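PDB 6N2B: tapirin from Caldicellulosiruptor kristjanssonii, which probably attaches the extremely thermophilic bacterium to plant biomass by binding cellulose through its C-terminal beta-helix domain, which also carries a calcium ion. Local coordinates for residues A[216-219]-A[220-223]; A[264-267]-A[268-272]; A[491-495]-A[496-500]. One frame throughout, in Å; residues are numbered along the deposited sequence.

In the fold
All three contacts are local, each within one continuous run of chain, and each marks a place where the chain of this beta-helix protein changes direction. They follow one another along the sequence. Contact 1 (216-223), where a loop enters strand 221-224, has its centre about 17 Å from that of contact 2 (264-272), a corner between two strands on different faces of the beta-helix, and about 16 Å from that of contact 3 (491-500). Contacts 2 and 3 are the farthest apart, with centres about 30 Å from each other. None touches another. Contact 3 lies nearest the calcium site: the side chain of Leu495 is about 10 Å from those of Leu436 and Glu465, both calcium-binding residues.

Contact 1 (A[216-219]-A[220-223]); sequences LPNY and KFTV
Pro217 and Phe221 meet through a CH-pi contact: CB of the proline sits over one face of the phenylalanine ring, 4.1 Å from its centroid. The methylene is displaced toward the rim of the ring, where Pro217 CB comes to 3.8 Å from Phe221 CG. Asn218 reaches the same ring from another direction. Its OD1 is 3.3 Å from Phe221 CD2, and the amide plane stands nearly perpendicular to the ring, at 80°. Phe221 is turned into this position by its first torsion, which sets CG anti to the backbone N and beside the carbonyl carbon.

Strand 221-224, which Phe221 opens, belongs to the parallel beta-helix and lies between strands 240-250 and 526-531, pairing parallel with both. Pro217, Asn218 and Phe221 thus occupy the buried inner side of the loop between strands 207-211 and 221-224.

The other end of the Asn218 amide faces the backbone. Asn218 ND2 donates to the carbonyl oxygen of the next residue, Tyr219 O, at 2.9 Å; the bond is bent, with an N-H...O angle of 139°, and the donor stands above the carbonyl plane. For this the side chain takes a chi1 of 52°, with CG lodged between the backbone N and the carbonyl carbon, which folds the amide back over the bend that the chain makes at Lys220 before it enters the strand.

Farther out, Phe240 touches both Pro217 and Phe221, while Ile520 and Ile527 pack against Asn218 and Phe221. Tyr219 and the end of the Lys220 side chain lie on the outer side of the bend. Lys220 NZ hydrogen-bonds a glycerol, probably from the crystallisation liquor, and makes a long, weak ion pair with Glu239.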
ATOM      1  N   LEU A 216      -8.635   4.341   4.111  1.00 22.86           N
ATOM      2  CA  LEU A 216      -8.076   5.498   4.803  1.00 25.03           C
ATOM      3  C   LEU A 216      -7.685   5.075   6.207  1.00 25.73           C
ATOM      4  O   LEU A 216      -8.497   5.171   7.142  1.00 24.56           O
ATOM      5  CB  LEU A 216      -9.067   6.654   4.836  1.00 27.54           C
ATOM      6  CG  LEU A 216      -9.682   6.930   3.451  1.00 28.10           C
ATOM      7  CD1 LEU A 216     -11.140   7.396   3.525  1.00 41.07           C
ATOM      8  CD2 LEU A 216      -8.834   7.893   2.697  1.00 31.86           C
ATOM      9  N   PRO A 217      -6.447   4.622   6.394  1.00 25.02           N
ATOM     10  CA  PRO A 217      -6.011   4.172   7.717  1.00 24.94           C
ATOM     11  C   PRO A 217      -5.807   5.342   8.662  1.00 32.53           C
ATOM     12  O   PRO A 217      -5.707   6.509   8.265  1.00 25.89           O
ATOM     13  CB  PRO A 217      -4.681   3.461   7.432  1.00 18.91           C
ATOM     14  CG  PRO A 217      -4.147   4.138   6.252  1.00 19.19           C
ATOM     15  CD  PRO A 217      -5.361   4.509   5.397  1.00 19.88           C
ATOM     16  N   ASN A 218      -5.753   4.996   9.938  1.00 23.51           N
ATOM     17  CA  ASN A 218      -5.487   5.952  10.986  1.00 21.52           C
ATOM     18  C   ASN A 218      -4.016   6.350  10.993  1.00 24.41           C
ATOM     19  O   ASN A 218      -3.138   5.642  10.486  1.00 25.85           O
ATOM     20  CB  ASN A 218      -5.844   5.340  12.338  1.00 20.42           C
ATOM     21  CG  ASN A 218      -5.187   3.990  12.532  1.00 19.64           C
ATOM     22  OD1 ASN A 218      -5.585   3.016  11.916  1.00 27.65           O
ATOM     23  ND2 ASN A 218      -4.146   3.936  13.356  1.00 24.56           N
ATOM     24  N   TYR A 219      -3.754   7.490  11.615  1.00 26.30           N
ATOM     25  CA  TYR A 219      -2.400   7.858  12.006  1.00 31.98           C
ATOM     26  C   TYR A 219      -1.740   6.751  12.822  1.00 25.40           C
ATOM     27  O   TYR A 219      -2.345   6.208  13.750  1.00 28.97           O
ATOM     28  CB  TYR A 219      -2.468   9.143  12.825  1.00 33.17           C
ATOM     29  CG  TYR A 219      -1.148   9.662  13.316  1.00 33.19           C
ATOM     30  CD1 TYR A 219      -0.282  10.319  12.451  1.00 24.15           C
ATOM     31  CD2 TYR A 219      -0.785   9.530  14.654  1.00 27.03           C
ATOM     32  CE1 TYR A 219       0.912  10.816  12.898  1.00 33.73           C
ATOM     33  CE2 TYR A 219       0.407  10.024  15.112  1.00 31.10           C
ATOM     34  CZ  TYR A 219       1.262  10.669  14.230  1.00 37.05           C
ATOM     35  OH  TYR A 219       2.473  11.170  14.671  1.00 34.39           O
ATOM     36  N   LYS A 220      -0.485   6.437  12.488  1.00 31.27           N
ATOM     37  CA  LYS A 220       0.253   5.333  13.103  1.00 28.92           C
ATOM     38  C   LYS A 220      -0.371   3.990  12.736  1.00 27.07           C
ATOM     39  O   LYS A 220      -1.111   3.388  13.519  1.00 29.10           O
ATOM     40  CB  LYS A 220       0.322   5.502  14.625  1.00 29.32           C
ATOM     41  CG  LYS A 220       1.693   5.853  15.129  1.00 44.33           C
ATOM     42  CD  LYS A 220       2.561   4.590  15.251  1.00 56.34           C
ATOM     43  CE  LYS A 220       3.949   4.884  15.843  1.00 62.05           C
ATOM     44  NZ  LYS A 220       5.003   5.128  14.808  1.00 67.04           N
ATOM     45  N   PHE A 221      -0.100   3.522  11.529  1.00 27.08           N
ATOM     46  CA  PHE A 221      -0.648   2.259  11.060  1.00 25.91           C
ATOM     47  C   PHE A 221       0.479   1.528  10.363  1.00 24.33           C
ATOM     48  O   PHE A 221       1.061   2.044   9.402  1.00 21.94           O
ATOM     49  CB  PHE A 221      -1.830   2.478  10.111  1.00 28.18           C
ATOM     50  CG  PHE A 221      -2.571   1.213   9.725  1.00 26.01           C
ATOM     51  CD1 PHE A 221      -2.193   0.478   8.609  1.00 26.53           C
ATOM     52  CD2 PHE A 221      -3.682   0.792  10.442  1.00 30.52           C
ATOM     53  CE1 PHE A 221      -2.897  -0.671   8.230  1.00 21.44           C
ATOM     54  CE2 PHE A 221      -4.381  -0.365  10.067  1.00 26.85           C
ATOM     55  CZ  PHE A 221      -3.983  -1.091   8.959  1.00 16.18           C
ATOM     56  N   THR A 222       0.816   0.359  10.874  1.00 22.39           N
ATOM     57  CA  THR A 222       1.833  -0.481  10.272  1.00 24.33           C
ATOM     58  C   THR A 222       1.159  -1.743   9.771  1.00 25.58           C
ATOM     59  O   THR A 222       0.417  -2.390  10.516  1.00 27.80           O
ATOM     60  CB  THR A 222       2.927  -0.843  11.273  1.00 19.35           C
ATOM     61  OG1 THR A 222       3.602   0.338  11.724  1.00 27.83           O
ATOM     62  CG2 THR A 222       3.904  -1.789  10.629  1.00 19.03           C
ATOM     63  N   VAL A 223       1.395  -2.083   8.515  1.00 19.59           N
ATOM     64  CA  VAL A 223       1.082  -3.405   8.010  1.00 17.20           C
ATOM     65  C   VAL A 223       2.397  -4.128   7.735  1.00 20.62           C
ATOM     66  O   VAL A 223       3.311  -3.581   7.101  1.00 16.33           O
ATOM     67  CB  VAL A 223       0.164  -3.351   6.779  1.00 13.79           C
ATOM     68  CG1 VAL A 223       0.647  -2.331   5.786  1.00 15.49           C
ATOM     69  CG2 VAL A 223       0.095  -4.724   6.151  1.00 13.66           C
TER

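Contact 2 (A[264-267]-A[268-272]); sequences IEIK and EIMYI
At Lys267 and Glu268 the chain turns a corner between Ile266 and Met270, so that the strand holding Ile264 and Ile266 and the strand holding Met270 and Ile272 belong to different faces of the beta-helix. No hydrogen bond joins the two segments. Lys267 leaves the extended conformation of the strand before it (phi/psi -82°/-31°), and with Glu268 it turns the chain.

Inside the angle, Ile266 spans the two arms with one methyl branch. Ile266 CG2 is 3.7 Å from the carbonyl oxygen Ile269 O and 4.1 Å from Met270 CB. The first torsion of Ile266 sets this branch anti to its own backbone N, which directs it across the corner. Met270 also points inward from its CA, meeting the isoleucine through CB, and its thioether chain continues extended past CG. The side chains that meet here are apolar, on the buried inner side of the corner, where Ile266 and Met270 line the beta-helix. Lys267 and Glu268 lead outward instead: their charged ends do not meet, Lys267 NZ and Glu268 OE2 being 6.5 Å apart, and the lysine ammonium hydrogen-bonds Asn246 OD1.

Strands 240-250 and 287-291, each paired parallel with 263-266, flank the corner. Asn247 OD1 accepts from Ile269 N, while Asn292 ND2 gives weak hydrogen bonds to Lys267 O and Glu268 OE1. Ile266 packs against Val245 and Leu248 of strand 240-250 and Ala291 of strand 287-291, Met270 touches Leu276 of strand 275-278, and Ile269 faces Phe408 and Ile412 of helix 408-413.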
ATOM      1  N   ILE A 264       7.678   2.727   3.433  1.00 15.47           N
ATOM      2  CA  ILE A 264       6.968   1.713   2.651  1.00 19.61           C
ATOM      3  C   ILE A 264       7.971   0.777   1.977  1.00 20.14           C
ATOM      4  O   ILE A 264       8.877   1.228   1.269  1.00 18.57           O
ATOM      5  CB  ILE A 264       6.033   2.361   1.617  1.00 11.74           C
ATOM      6  CG1 ILE A 264       4.857   3.017   2.326  1.00 14.45           C
ATOM      7  CG2 ILE A 264       5.490   1.344   0.675  1.00 12.18           C
ATOM      8  CD1 ILE A 264       4.167   4.066   1.474  1.00 14.87           C
ATOM      9  N   GLU A 265       7.803  -0.531   2.196  1.00 21.10           N
ATOM     10  CA  GLU A 265       8.618  -1.565   1.562  1.00 19.72           C
ATOM     11  C   GLU A 265       7.735  -2.449   0.703  1.00 18.03           C
ATOM     12  O   GLU A 265       6.843  -3.118   1.221  1.00 20.44           O
ATOM     13  CB  GLU A 265       9.337  -2.427   2.592  1.00 15.60           C
ATOM     14  CG  GLU A 265      10.504  -1.745   3.228  1.00 21.20           C
ATOM     15  CD  GLU A 265      10.865  -2.383   4.541  1.00 27.79           C
ATOM     16  OE1 GLU A 265      10.723  -3.628   4.670  1.00 19.11           O
ATOM     17  OE2 GLU A 265      11.286  -1.635   5.448  1.00 33.17           O
ATOM     18  N   ILE A 266       8.005  -2.479  -0.594  1.00 17.00           N
ATOM     19  CA  ILE A 266       7.257  -3.304  -1.524  1.00 21.28           C
ATOM     20  C   ILE A 266       8.203  -4.321  -2.138  1.00 23.82           C
ATOM     21  O   ILE A 266       9.155  -3.951  -2.833  1.00 30.62           O
ATOM     22  CB  ILE A 266       6.583  -2.461  -2.610  1.00 27.15           C
ATOM     23  CG1 ILE A 266       5.710  -1.378  -1.966  1.00 19.59           C
ATOM     24  CG2 ILE A 266       5.740  -3.382  -3.484  1.00 29.00           C
ATOM     25  CD1 ILE A 266       4.409  -1.925  -1.361  1.00 13.68           C
ATOM     26  N   LYS A 267       7.936  -5.605  -1.892  1.00 25.03           N
ATOM     27  CA  LYS A 267       8.856  -6.647  -2.331  1.00 18.46           C
ATOM     28  C   LYS A 267       8.660  -7.015  -3.783  1.00 22.82           C
ATOM     29  O   LYS A 267       9.619  -7.406  -4.449  1.00 34.13           O
ATOM     30  CB  LYS A 267       8.694  -7.885  -1.468  1.00 18.23           C
ATOM     31  CG  LYS A 267       9.262  -7.677  -0.094  1.00 21.81           C
ATOM     32  CD  LYS A 267       8.718  -8.690   0.863  1.00 24.30           C
ATOM     33  CE  LYS A 267       9.290 -10.066   0.599  1.00 19.77           C
ATOM     34  NZ  LYS A 267       8.356 -11.104   1.137  1.00 33.82           N
ATOM     35  N   GLU A 268       7.438  -6.903  -4.297  1.00 27.56           N
ATOM     36  CA  GLU A 268       7.167  -7.265  -5.677  1.00 29.56           C
ATOM     37  C   GLU A 268       6.580  -6.053  -6.365  1.00 27.65           C
ATOM     38  O   GLU A 268       7.317  -5.115  -6.706  1.00 29.06           O
ATOM     39  CB  GLU A 268       6.303  -8.531  -5.740  1.00 30.61           C
ATOM     40  CG  GLU A 268       7.031  -9.817  -5.267  1.00 33.76           C
ATOM     41  CD  GLU A 268       8.406 -10.040  -5.940  1.00 53.59           C
ATOM     42  OE1 GLU A 268       8.600  -9.583  -7.099  1.00 54.41           O
ATOM     43  OE2 GLU A 268       9.294 -10.685  -5.313  1.00 42.77           O
ATOM     44  N   ILE A 269       5.264  -5.992  -6.581  1.00 19.34           N
ATOM     45  CA  ILE A 269       4.661  -4.992  -7.458  1.00 21.61           C
ATOM     46  C   ILE A 269       3.895  -3.957  -6.644  1.00 19.74           C
ATOM     47  O   ILE A 269       3.050  -4.304  -5.809  1.00 17.11           O
ATOM     48  CB  ILE A 269       3.738  -5.643  -8.502  1.00 27.32           C
ATOM     49  CG1 ILE A 269       4.574  -6.410  -9.534  1.00 25.00           C
ATOM     50  CG2 ILE A 269       2.856  -4.585  -9.164  1.00 15.82           C
ATOM     51  CD1 ILE A 269       4.007  -7.761  -9.934  1.00 17.06           C
ATOM     52  N   MET A 270       4.180  -2.685  -6.907  1.00 17.64           N
ATOM     53  CA  MET A 270       3.321  -1.573  -6.518  1.00 25.29           C
ATOM     54  C   MET A 270       2.654  -1.048  -7.783  1.00 17.23           C
ATOM     55  O   MET A 270       3.300  -0.397  -8.610  1.00 18.71           O
ATOM     56  CB  MET A 270       4.113  -0.478  -5.812  1.00 24.76           C
ATOM     57  CG  MET A 270       3.273   0.657  -5.270  1.00 15.16           C
ATOM     58  SD  MET A 270       4.347   1.822  -4.407  1.00 26.36           S
ATOM     59  CE  MET A 270       3.145   2.658  -3.389  1.00 28.27           C
ATOM     60  N   TYR A 271       1.374  -1.355  -7.943  1.00 17.95           N
ATOM     61  CA  TYR A 271       0.598  -0.924  -9.098  1.00 23.71           C
ATOM     62  C   TYR A 271      -0.226   0.295  -8.703  1.00 19.21           C
ATOM     63  O   TYR A 271      -1.051   0.225  -7.786  1.00 18.40           O
ATOM     64  CB  TYR A 271      -0.299  -2.058  -9.613  1.00 21.00           C
ATOM     65  CG  TYR A 271      -1.159  -1.700 -10.817  1.00 19.12           C
ATOM     66  CD1 TYR A 271      -2.299  -0.911 -10.672  1.00 22.64           C
ATOM     67  CD2 TYR A 271      -0.832  -2.149 -12.097  1.00 23.06           C
ATOM     68  CE1 TYR A 271      -3.096  -0.573 -11.761  1.00 24.89           C
ATOM     69  CE2 TYR A 271      -1.627  -1.824 -13.199  1.00 26.90           C
ATOM     70  CZ  TYR A 271      -2.760  -1.032 -13.018  1.00 27.91           C
ATOM     71  OH  TYR A 271      -3.564  -0.690 -14.076  1.00 26.17           O
ATOM     72  N   ILE A 272      -0.023   1.393  -9.410  1.00 16.90           N
ATOM     73  CA  ILE A 272      -0.744   2.630  -9.155  1.00 22.07           C
ATOM     74  C   ILE A 272      -1.530   2.964 -10.415  1.00 27.17           C
ATOM     75  O   ILE A 272      -0.964   3.456 -11.402  1.00 28.68           O
ATOM     76  CB  ILE A 272       0.199   3.769  -8.770  1.00 23.82           C
ATOM     77  CG1 ILE A 272       1.057   3.343  -7.573  1.00 24.31           C
ATOM     78  CG2 ILE A 272      -0.587   5.042  -8.501  1.00 23.36           C
ATOM     79  CD1 ILE A 272       0.271   2.984  -6.324  1.00 17.22           C
TER

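Contact 3 (A[491-495]-A[496-500]); sequences NPTSL and PLYNP
Thr493 and Tyr498 meet in a CH-pi contact between the 3-10 segment 492-494 and the start of strand 498-499: the threonine methyl CG2 sits over the middle of the tyrosine ring, 3.8 Å from the centroid and 10° off the ring normal. The two side chains run side by side in the same direction. With chi1 at 174°, Tyr498 holds its CG anti to the backbone N, which carries the ring back alongside the 3-10 segment. The loop joins strand 487-489 to strand 498-499, which pairs antiparallel with strand 504-508.

Hydrogen bonds shape the backbone. A type I beta turn from Leu495 to Tyr498 is closed by Tyr498 N donating to Leu495 O at 3.1 Å, nearly straight at the hydrogen (165°). Ahead of it, Asn491 O accepts from both Ser494 N (2.9 Å) and Ser494 OG (2.7 Å), which reach it from opposite faces of its plane, while Leu495 N donates to Pro492 O.

Apolar packing joins the loop to its surroundings. Leu495 touches Ile463 of helix 459-470, and Leu505 of strand 504-508 packs on Leu495, Leu497 and Tyr498.

A serine in place of Tyr498 would probably leave the Thr493 methyl without its aromatic partner and open a gap beside Leu505. The chemistry thus divides: backbone bonds set the course of the loop, and the methyl-on-ring contact packs its 3-10 segment against Tyr498.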
ATOM      1  N   ASN A 491     -11.808   2.912  22.422  1.00 21.93           N
ATOM      2  CA  ASN A 491     -11.188   2.657  23.700  1.00 20.05           C
ATOM      3  C   ASN A 491     -10.259   1.457  23.548  1.00 23.06           C
ATOM      4  O   ASN A 491     -10.428   0.440  24.233  1.00 19.03           O
ATOM      5  CB  ASN A 491     -12.269   2.411  24.750  1.00 19.70           C
ATOM      6  CG  ASN A 491     -11.878   2.934  26.104  1.00 27.21           C
ATOM      7  OD1 ASN A 491     -10.826   3.561  26.254  1.00 36.86           O
ATOM      8  ND2 ASN A 491     -12.713   2.678  27.109  1.00 29.49           N
ATOM      9  N   PRO A 492      -9.267   1.535  22.660  1.00 27.84           N
ATOM     10  CA  PRO A 492      -8.489   0.328  22.325  1.00 23.21           C
ATOM     11  C   PRO A 492      -7.851  -0.391  23.513  1.00 24.06           C
ATOM     12  O   PRO A 492      -7.623  -1.603  23.415  1.00 26.87           O
ATOM     13  CB  PRO A 492      -7.420   0.857  21.354  1.00 23.06           C
ATOM     14  CG  PRO A 492      -7.411   2.340  21.535  1.00 22.74           C
ATOM     15  CD  PRO A 492      -8.803   2.718  21.913  1.00 23.26           C
ATOM     16  N   THR A 493      -7.551   0.287  24.630  1.00 23.85           N
ATOM     17  CA  THR A 493      -6.899  -0.415  25.743  1.00 23.77           C
ATOM     18  C   THR A 493      -7.806  -1.479  26.377  1.00 21.46           C
ATOM     19  O   THR A 493      -7.316  -2.376  27.078  1.00 21.12           O
ATOM     20  CB  THR A 493      -6.385   0.600  26.789  1.00 24.25           C
ATOM     21  OG1 THR A 493      -7.465   1.311  27.401  1.00 22.54           O
ATOM     22  CG2 THR A 493      -5.476   1.608  26.130  1.00 23.53           C
ATOM     23  N   SER A 494      -9.108  -1.423  26.090  1.00 22.71           N
ATOM     24  CA  SER A 494     -10.056  -2.467  26.456  1.00 17.52           C
ATOM     25  C   SER A 494      -9.872  -3.775  25.683  1.00 20.27           C
ATOM     26  O   SER A 494     -10.420  -4.798  26.103  1.00 24.58           O
ATOM     27  CB  SER A 494     -11.460  -1.964  26.205  1.00 18.05           C
ATOM     28  OG  SER A 494     -11.656  -1.857  24.804  1.00 24.10           O
ATOM     29  N   LEU A 495      -9.181  -3.767  24.538  1.00 23.76           N
ATOM     30  CA  LEU A 495      -8.970  -5.008  23.785  1.00 19.27           C
ATOM     31  C   LEU A 495      -7.707  -5.710  24.277  1.00 24.85           C
ATOM     32  O   LEU A 495      -6.703  -5.051  24.572  1.00 22.50           O
ATOM     33  CB  LEU A 495      -8.837  -4.727  22.292  1.00 16.86           C
ATOM     34  CG  LEU A 495      -9.983  -3.967  21.627  1.00 17.86           C
ATOM     35  CD1 LEU A 495      -9.599  -3.558  20.230  1.00 17.26           C
ATOM     36  CD2 LEU A 495     -11.222  -4.824  21.578  1.00 19.83           C
ATOM     37  N   PRO A 496      -7.710  -7.042  24.401  1.00 19.76           N
ATOM     38  CA  PRO A 496      -6.491  -7.732  24.838  1.00 20.69           C
ATOM     39  C   PRO A 496      -5.402  -7.712  23.787  1.00 18.56           C
ATOM     40  O   PRO A 496      -4.274  -8.140  24.071  1.00 18.45           O
ATOM     41  CB  PRO A 496      -6.974  -9.165  25.121  1.00 16.05           C
ATOM     42  CG  PRO A 496      -8.428  -9.100  25.127  1.00 17.07           C
ATOM     43  CD  PRO A 496      -8.816  -7.987  24.212  1.00 18.50           C
ATOM     44  N   LEU A 497      -5.723  -7.249  22.581  1.00 19.42           N
ATOM     45  CA  LEU A 497      -4.755  -7.053  21.516  1.00 25.08           C
ATOM     46  C   LEU A 497      -3.886  -5.823  21.742  1.00 31.66           C
ATOM     47  O   LEU A 497      -2.880  -5.660  21.037  1.00 29.02           O
ATOM     48  CB  LEU A 497      -5.487  -6.938  20.171  1.00 21.80           C
ATOM     49  CG  LEU A 497      -6.579  -7.982  19.928  1.00 25.47           C
ATOM     50  CD1 LEU A 497      -7.453  -7.635  18.707  1.00 20.61           C
ATOM     51  CD2 LEU A 497      -5.928  -9.352  19.767  1.00 20.23           C
ATOM     52  N   TYR A 498      -4.253  -4.959  22.694  1.00 23.36           N
ATOM     53  CA  TYR A 498      -3.483  -3.758  22.979  1.00 22.67           C
ATOM     54  C   TYR A 498      -2.224  -4.124  23.746  1.00 24.52           C
ATOM     55  O   TYR A 498      -2.282  -4.838  24.749  1.00 28.08           O
ATOM     56  CB  TYR A 498      -4.311  -2.753  23.775  1.00 26.44           C
ATOM     57  CG  TYR A 498      -3.507  -1.557  24.211  1.00 28.79           C
ATOM     58  CD1 TYR A 498      -3.213  -0.528  23.315  1.00 29.22           C
ATOM     59  CD2 TYR A 498      -3.018  -1.463  25.507  1.00 24.63           C
ATOM     60  CE1 TYR A 498      -2.463   0.574  23.706  1.00 29.54           C
ATOM     61  CE2 TYR A 498      -2.264  -0.372  25.907  1.00 33.48           C
ATOM     62  CZ  TYR A 498      -1.984   0.645  25.004  1.00 37.62           C
ATOM     63  OH  TYR A 498      -1.230   1.730  25.409  1.00 38.15           O
ATOM     64  N   ASN A 499      -1.084  -3.646  23.254  1.00 29.39           N
ATOM     65  CA  ASN A 499       0.212  -3.843  23.883  1.00 27.22           C
ATOM     66  C   ASN A 499       0.568  -2.538  24.578  1.00 33.58           C
ATOM     67  O   ASN A 499       0.744  -1.512  23.897  1.00 30.80           O
ATOM     68  CB  ASN A 499       1.259  -4.207  22.825  1.00 33.20           C
ATOM     69  CG  ASN A 499       2.652  -4.511  23.400  1.00 40.06           C
ATOM     70  OD1 ASN A 499       2.981  -4.145  24.526  1.00 42.50           O
ATOM     71  ND2 ASN A 499       3.486  -5.172  22.590  1.00 29.32           N
ATOM     72  N   PRO A 500       0.647  -2.506  25.913  1.00 32.67           N
ATOM     73  CA  PRO A 500       0.942  -1.235  26.585  1.00 32.63           C
ATOM     74  C   PRO A 500       2.378  -0.795  26.388  1.00 37.24           C
ATOM     75  O   PRO A 500       2.660   0.409  26.446  1.00 46.82           O
ATOM     76  CB  PRO A 500       0.632  -1.529  28.063  1.00 35.17           C
ATOM     77  CG  PRO A 500       0.275  -3.000  28.146  1.00 20.85           C
ATOM     78  CD  PRO A 500       0.640  -3.639  26.853  1.00 31.05           C
TER